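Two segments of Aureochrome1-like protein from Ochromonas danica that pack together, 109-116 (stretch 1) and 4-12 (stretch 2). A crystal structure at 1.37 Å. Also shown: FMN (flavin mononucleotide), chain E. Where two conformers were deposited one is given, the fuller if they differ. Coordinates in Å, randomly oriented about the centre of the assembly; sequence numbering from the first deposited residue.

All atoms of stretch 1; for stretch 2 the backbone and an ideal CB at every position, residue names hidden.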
# COMPACT_ATOMS: atom_id res chain seq x y z
N VAL A 109 17.25 0.89 -2.79
CA VAL A 109 15.82 1.14 -2.78
C VAL A 109 15.61 2.60 -3.19
O VAL A 109 16.10 3.54 -2.52
CB VAL A 109 15.18 0.84 -1.41
CG1 VAL A 109 13.72 1.21 -1.42
CG2 VAL A 109 15.42 -0.62 -1.07
N VAL A 110 14.83 2.83 -4.24
CA VAL A 110 14.52 4.17 -4.70
C VAL A 110 13.09 4.52 -4.31
O VAL A 110 12.79 5.66 -3.92
CB VAL A 110 14.73 4.32 -6.23
CG1 VAL A 110 14.42 5.73 -6.70
CG2 VAL A 110 16.18 4.04 -6.57
N ASN A 111 12.18 3.58 -4.42
CA ASN A 111 10.77 3.80 -4.10
C ASN A 111 10.21 2.52 -3.50
O ASN A 111 10.81 1.44 -3.64
CB ASN A 111 9.94 4.18 -5.35
CG ASN A 111 10.26 5.55 -5.91
OD1 ASN A 111 10.91 5.67 -6.96
ND2 ASN A 111 9.79 6.61 -5.24
N TYR A 112 9.03 2.62 -2.87
CA TYR A 112 8.26 1.43 -2.55
C TYR A 112 6.96 1.41 -3.33
O TYR A 112 6.36 2.46 -3.58
CB TYR A 112 7.91 1.37 -1.05
CG TYR A 112 9.12 1.17 -0.19
CD1 TYR A 112 9.69 -0.07 -0.03
CD2 TYR A 112 9.68 2.22 0.51
CE1 TYR A 112 10.82 -0.25 0.75
CE2 TYR A 112 10.80 2.04 1.30
CZ TYR A 112 11.38 0.82 1.42
OH TYR A 112 12.51 0.67 2.21
N LEU A 113 6.57 0.20 -3.73
CA LEU A 113 5.31 -0.05 -4.38
C LEU A 113 4.38 -0.69 -3.37
O LEU A 113 4.79 -1.63 -2.69
CB LEU A 113 5.53 -1.04 -5.54
CG LEU A 113 4.29 -1.58 -6.24
CD1 LEU A 113 3.54 -0.47 -6.92
CD2 LEU A 113 4.70 -2.67 -7.22
N GLY A 114 3.14 -0.22 -3.32
CA GLY A 114 2.12 -0.89 -2.51
C GLY A 114 0.91 -1.15 -3.36
O GLY A 114 0.42 -0.26 -4.05
N VAL A 115 0.46 -2.40 -3.37
CA VAL A 115 -0.69 -2.81 -4.16
C VAL A 115 -1.78 -3.30 -3.22
O VAL A 115 -1.53 -4.20 -2.41
CB VAL A 115 -0.31 -3.93 -5.17
CG1 VAL A 115 -1.54 -4.39 -5.96
CG2 VAL A 115 0.84 -3.48 -6.09
N GLN A 116 -2.98 -2.72 -3.33
CA GLN A 116 -4.08 -3.02 -2.43
C GLN A 116 -5.12 -3.86 -3.15
O GLN A 116 -5.54 -3.54 -4.25
CB GLN A 116 -4.75 -1.72 -1.95
CG GLN A 116 -3.83 -0.83 -1.16
CD GLN A 116 -2.90 0.08 -1.93
OE1 GLN A 116 -3.04 0.27 -3.16
NE2 GLN A 116 -1.93 0.71 -1.21
N UNK A 4 9.29 5.28 -14.34
CA UNK A 4 10.61 4.61 -14.59
C UNK A 4 10.46 3.08 -14.53
O UNK A 4 11.36 2.36 -14.95
CB UNK A 4 11.65 5.06 -13.56
N UNK A 5 9.37 2.58 -13.94
CA UNK A 5 9.24 1.17 -13.59
C UNK A 5 8.19 0.49 -14.46
O UNK A 5 7.02 0.89 -14.46
CB UNK A 5 8.88 1.02 -12.11
N UNK A 6 8.60 -0.52 -15.21
CA UNK A 6 7.60 -1.18 -16.06
C UNK A 6 6.52 -1.90 -15.24
O UNK A 6 5.39 -2.00 -15.70
CB UNK A 6 8.29 -2.18 -16.99
N UNK A 7 6.81 -2.30 -14.00
CA UNK A 7 5.76 -2.90 -13.20
C UNK A 7 4.67 -1.88 -12.86
O UNK A 7 3.49 -2.19 -12.85
CB UNK A 7 6.35 -3.49 -11.92
N UNK A 8 5.10 -0.64 -12.61
CA UNK A 8 4.15 0.42 -12.36
C UNK A 8 3.30 0.73 -13.61
O UNK A 8 2.07 0.86 -13.53
CB UNK A 8 4.89 1.68 -11.89
N UNK A 9 3.97 0.81 -14.77
CA UNK A 9 3.23 1.04 -16.00
C UNK A 9 2.24 -0.07 -16.26
O UNK A 9 1.12 0.16 -16.72
CB UNK A 9 4.19 1.18 -17.19
N UNK A 10 2.63 -1.32 -15.99
CA UNK A 10 1.71 -2.42 -16.17
C UNK A 10 0.47 -2.33 -15.30
O UNK A 10 -0.63 -2.55 -15.75
CB UNK A 10 2.43 -3.74 -15.89
N UNK A 11 0.69 -2.02 -14.01
CA UNK A 11 -0.42 -1.93 -13.07
C UNK A 11 -1.33 -0.74 -13.41
O UNK A 11 -2.54 -0.83 -13.25
CB UNK A 11 0.11 -1.80 -11.64
N UNK A 12 -0.73 0.32 -13.93
CA UNK A 12 -1.50 1.49 -14.42
C UNK A 12 -2.42 1.08 -15.57
O UNK A 12 -3.62 1.32 -15.60
CB UNK A 12 -0.56 2.61 -14.88
N1 FMN E . -0.87 0.83 5.22
C2 FMN E . -2.18 0.55 5.12
O2 FMN E . -2.84 0.41 6.18
N3 FMN E . -2.84 0.44 3.94
C4 FMN E . -2.19 0.58 2.74
O4 FMN E . -2.82 0.40 1.66
C4A FMN E . -0.81 0.91 2.78
N5 FMN E . -0.11 1.08 1.62
C5A FMN E . 1.23 1.31 1.71
C6 FMN E . 1.99 1.47 0.54
C7 FMN E . 3.33 1.70 0.57
C7M FMN E . 4.14 1.84 -0.73
C8 FMN E . 4.02 1.79 1.83
C8M FMN E . 5.49 2.02 1.89
C9 FMN E . 3.30 1.64 2.99
C9A FMN E . 1.93 1.37 2.98
N10 FMN E . 1.18 1.28 4.18
C10 FMN E . -0.15 0.99 4.08
C1' FMN E . 1.84 1.24 5.48
C2' FMN E . 2.03 2.60 6.17
O2' FMN E . 2.32 3.58 5.17
C3' FMN E . 3.21 2.51 7.13
O3' FMN E . 4.40 2.05 6.47
C4' FMN E . 2.97 1.64 8.35
O4' FMN E . 1.75 2.08 8.98
C5' FMN E . 4.14 1.80 9.38
O5' FMN E . 4.59 3.19 9.42
P FMN E . 5.31 3.68 10.79
O1P FMN E . 5.59 5.12 10.61
O2P FMN E . 4.36 3.39 11.87
O3P FMN E . 6.55 2.80 10.86

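Stretch 1 is a β-strand, and stretch 2 runs into a helix that lies over it. The two chain directions differ by 28°, and the axes approach to 10.7 Å. Val110, Asn111, Leu113 and Val115 point their CA-to-CB bonds toward stretch 2. On the strand's other side, Gly114 lies against the flavin, where an ideal CB would sit 2.4 Å from FMN C6, and Gln116 NE2 donates a hydrogen bond to FMN O4 at 3.0 Å.

Position 4 comes before the helix. Its CB points toward the strand, but no atom of stretch 1 lies within 5.5 Å of it. The strand sets little demand here, and a small or polar residue would suit. The residue is Asp4. It makes no contact with stretch 1, and its OD2 is hydrogen-bonded elsewhere in the structure.

Position 5 has phi/psi of -112/120, so it is not yet helical, and it immediately precedes the helix as the N-cap. Its CB points toward the strand across a wide gap, with 10.0 Å between its CA and the CA of Asn111. Asn111 offers a carbonyl oxygen, OD1, and Val110 offers a methyl nearby. Only a long side chain could reach them; one ending in a donor would suit best, so Tyr, Lys or Arg are all reasonable. The residue is Tyr5, with chi1 in m. Its OH donates a hydrogen bond to Asn111 OD1 at 2.7 Å, and that oxygen lies at the ring edge, near the ring plane. Tyr5 OH also lies 3.4 Å from Val110 CG1. The ring spans the gap that a short side chain would leave.

Position 6 opens the helix, and its CB is out of reach of the strand. Many residues would fit. It is Ser6, deposited in two conformers.

Position 7 points toward the strand, with its ideal CB 5.0 Å from Leu113 CD2. A medium apolar side chain such as Leu, Ile or Met would suit this methyl. The residue is Leu7, and its CD2 meets Leu113 CD2 at 3.6 Å.

The CA of position 8 lies 8.1 Å from Leu113 CA, but its CB points sideways. A compact apolar residue would be compatible with the leucine alongside. Val8 fits that description, though its nearest approach is CG2 to Leu113 CD1, at 4.5 Å.

Positions 9 and 10 are out of reach, so any helix-compatible residue would do, small, polar or charged. They are Lys9 and Ala10. Their backbone N atoms continue the helix: Lys9 N donates to Tyr5 O at 3.1 Å and Ala10 N to Ser6 O at 2.9 Å.

Position 11 points toward the strand, where Leu113 and Val115 present methyl groups. No charge is offered, so Leu, Met or Ile would suit. The residue is Leu11, with chi1 m and chi2 t. Its CD1 touches both neighbours: Val115 CG2 at 3.9 Å and Leu113 CD2 at 4.1 Å.

Position 12 is out of reach, and a polar residue is acceptable. It is Gln12, with NE2 hydrogen-bonded elsewhere in the structure.

Stretch 2 (4-12) DYSLVKALQ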
# COMPACT_ATOMS: atom_id res chain seq x y z
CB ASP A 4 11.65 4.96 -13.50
CG ASP A 4 12.09 6.41 -13.47
OD1 ASP A 4 11.78 7.19 -14.38
OD2 ASP A 4 12.81 6.73 -12.47
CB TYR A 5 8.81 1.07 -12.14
CG TYR A 5 9.71 1.82 -11.18
CD1 TYR A 5 10.96 1.34 -10.86
CD2 TYR A 5 9.29 3.00 -10.60
CE1 TYR A 5 11.81 2.03 -10.00
CE2 TYR A 5 10.13 3.68 -9.72
CZ TYR A 5 11.35 3.18 -9.40
OH TYR A 5 12.21 3.84 -8.52
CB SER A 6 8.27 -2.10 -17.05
OG SER A 6 9.10 -2.91 -16.31
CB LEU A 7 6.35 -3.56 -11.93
CG LEU A 7 5.35 -4.14 -10.98
CD1 LEU A 7 4.45 -5.17 -11.61
CD2 LEU A 7 6.15 -4.72 -9.81
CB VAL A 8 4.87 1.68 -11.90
CG1 VAL A 8 3.91 2.88 -11.81
CG2 VAL A 8 5.48 1.44 -10.51
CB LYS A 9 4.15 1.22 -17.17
CG LYS A 9 4.93 2.51 -17.12
CD LYS A 9 5.65 2.77 -18.42
CE LYS A 9 7.06 2.26 -18.37
NZ LYS A 9 7.83 2.87 -19.49
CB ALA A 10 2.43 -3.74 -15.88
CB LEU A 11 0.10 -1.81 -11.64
CG LEU A 11 0.79 -3.07 -11.11
CD1 LEU A 11 1.54 -2.73 -9.83
CD2 LEU A 11 -0.19 -4.20 -10.93
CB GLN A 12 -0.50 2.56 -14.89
CG GLN A 12 -1.08 3.92 -15.25
CD GLN A 12 -0.03 4.87 -15.82
OE1 GLN A 12 0.81 4.50 -16.64
NE2 GLN A 12 -0.07 6.11 -15.35
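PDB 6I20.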